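Local structure of MGS-M5 (Unidentified, 4Q3N) at residues A[43-48]-A[59-64]. The protein probably acts as an NAD-dependent L-lactate dehydrogenase, interconverting lactate and pyruvate. Sequence-based numbering, arbitrary orientation. Where two conformers were deposited one is given.
Sequences GEAMDL and MSIKAG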
loop_
_atom_site.group_PDB
_atom_site.type_symbol
_atom_site.label_atom_id
_atom_site.label_comp_id
_atom_site.label_asym_id
_atom_site.label_seq_id
_atom_site.Cartn_x
_atom_site.Cartn_y
_atom_site.Cartn_z
ATOM N N GLY A 43 -25.064 5.685 11.699
ATOM C CA GLY A 43 -25.035 6.179 10.319
ATOM C C GLY A 43 -23.626 6.288 9.792
ATOM O O GLY A 43 -23.354 5.961 8.623
ATOM N N GLU A 44 -22.706 6.730 10.645
ATOM C CA GLU A 44 -21.315 6.881 10.229
ATOM C C GLU A 44 -20.716 5.500 9.977
ATOM O O GLU A 44 -19.967 5.306 9.038
ATOM C CB GLU A 44 -20.476 7.623 11.299
ATOM C CG GLU A 44 -20.861 9.117 11.465
ATOM C CD GLU A 44 -20.393 9.971 10.289
ATOM O OE1 GLU A 44 -19.917 9.385 9.267
ATOM O OE2 GLU A 44 -20.539 11.224 10.346
ATOM N N ALA A 45 -21.033 4.542 10.833
ATOM C CA ALA A 45 -20.522 3.160 10.588
ATOM C C ALA A 45 -21.081 2.596 9.266
ATOM O O ALA A 45 -20.344 1.970 8.510
ATOM C CB ALA A 45 -20.896 2.241 11.764
ATOM N N MET A 46 -22.377 2.808 8.983
ATOM C CA MET A 46 -22.924 2.376 7.675
ATOM C C MET A 46 -22.104 2.988 6.542
ATOM O O MET A 46 -21.648 2.282 5.627
ATOM C CB MET A 46 -24.370 2.779 7.498
ATOM C CG MET A 46 -25.318 2.137 8.475
ATOM S SD MET A 46 -26.909 2.953 8.382
ATOM C CE MET A 46 -27.790 2.040 9.680
ATOM N N ASP A 47 -21.880 4.293 6.613
ATOM C CA ASP A 47 -21.294 5.025 5.481
ATOM C C ASP A 47 -19.852 4.531 5.264
ATOM O O ASP A 47 -19.411 4.385 4.114
ATOM C CB ASP A 47 -21.334 6.552 5.745
ATOM C CG ASP A 47 -21.291 7.402 4.470
ATOM O OD1 ASP A 47 -21.508 6.879 3.341
ATOM O OD2 ASP A 47 -21.066 8.643 4.611
ATOM N N LEU A 48 -19.129 4.275 6.363
ATOM C CA LEU A 48 -17.761 3.705 6.229
ATOM C C LEU A 48 -17.829 2.297 5.673
ATOM O O LEU A 48 -17.072 1.978 4.771
ATOM C CB LEU A 48 -17.029 3.673 7.555
ATOM C CG LEU A 48 -16.573 5.001 8.177
ATOM C CD1 LEU A 48 -15.821 4.669 9.503
ATOM C CD2 LEU A 48 -15.655 5.775 7.230
ATOM N N MET A 59 -12.033 -5.145 7.099
ATOM C CA MET A 59 -12.191 -4.526 8.412
ATOM C C MET A 59 -13.510 -4.857 9.020
ATOM O O MET A 59 -14.447 -5.198 8.316
ATOM C CB MET A 59 -12.082 -2.980 8.309
ATOM C CG MET A 59 -10.695 -2.529 7.857
ATOM S SD MET A 59 -10.561 -0.735 7.708
ATOM C CE MET A 59 -10.746 -0.225 9.428
ATOM N N SER A 60 -13.569 -4.737 10.340
ATOM C CA SER A 60 -14.805 -4.813 11.109
ATOM C C SER A 60 -15.090 -3.420 11.657
ATOM O O SER A 60 -14.279 -2.868 12.412
ATOM C CB SER A 60 -14.678 -5.802 12.258
ATOM O OG SER A 60 -14.854 -7.126 11.820
ATOM N N ILE A 61 -16.212 -2.826 11.270
ATOM C CA ILE A 61 -16.542 -1.471 11.734
ATOM C C ILE A 61 -17.964 -1.419 12.292
ATOM O O ILE A 61 -18.895 -1.907 11.642
ATOM C CB ILE A 61 -16.436 -0.423 10.588
ATOM C CG1 ILE A 61 -15.067 -0.510 9.886
ATOM C CG2 ILE A 61 -16.742 1.035 11.140
ATOM C CD1 ILE A 61 -14.963 0.527 8.721
ATOM N N LYS A 62 -18.131 -0.870 13.494
ATOM C CA LYS A 62 -19.482 -0.750 14.046
ATOM C C LYS A 62 -19.609 0.460 14.976
ATOM O O LYS A 62 -18.603 0.993 15.458
ATOM C CB LYS A 62 -19.849 -2.013 14.808
ATOM C CG LYS A 62 -19.206 -2.073 16.150
ATOM C CD LYS A 62 -19.567 -3.383 16.888
ATOM C CE LYS A 62 -18.924 -3.392 18.277
ATOM N NZ LYS A 62 -19.585 -4.366 19.160
ATOM N N ALA A 63 -20.845 0.911 15.237
ATOM C CA ALA A 63 -21.055 1.888 16.309
ATOM C C ALA A 63 -21.096 1.082 17.590
ATOM O O ALA A 63 -21.663 0.003 17.583
ATOM C CB ALA A 63 -22.450 2.695 16.116
ATOM N N GLY A 64 -20.549 1.566 18.698
ATOM C CA GLY A 64 -20.637 0.752 19.910
ATOM C C GLY A 64 -20.858 1.575 21.159
ATOM O O GLY A 64 -21.318 2.713 21.057
#
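The flat group here is the K62-A63 peptide, and the A45 methyl rests over one face of it: A45 CB lies 3.7 Å from A63 N and 3.9 Å from K62 C. K62 makes backbone hydrogen bonds to L31 and L33, pairing the strand with 30-34. K62 leaves the strand on the side away from the helix, and its NZ makes a salt bridge with D68.

One step back along the strand, I61 rises toward the helix. Its CG1 sits beside the backbone N (chi1 -52°), which leaves CG2 anti to it. CD1 comes up under L48 CB at 3.9 Å, while CG2 meets L48 CD1 at 4.1 Å, the two side chains crossing at about a right angle. L31 touches both, and N49 ND2 donates a hydrogen bond to I61 O. D47 and E44 form salt bridges to K227 of the second subunit.

With only a methyl at A45 facing the strand, the axes of helix 43-48 and strand 60-63 approach to 7.1 Å, running nearly antiparallel (158°). This is the return half of a beta-alpha-beta crossover, 30-34, 38-49 and 60-63, at the edge of the NAD-binding Rossmann fold.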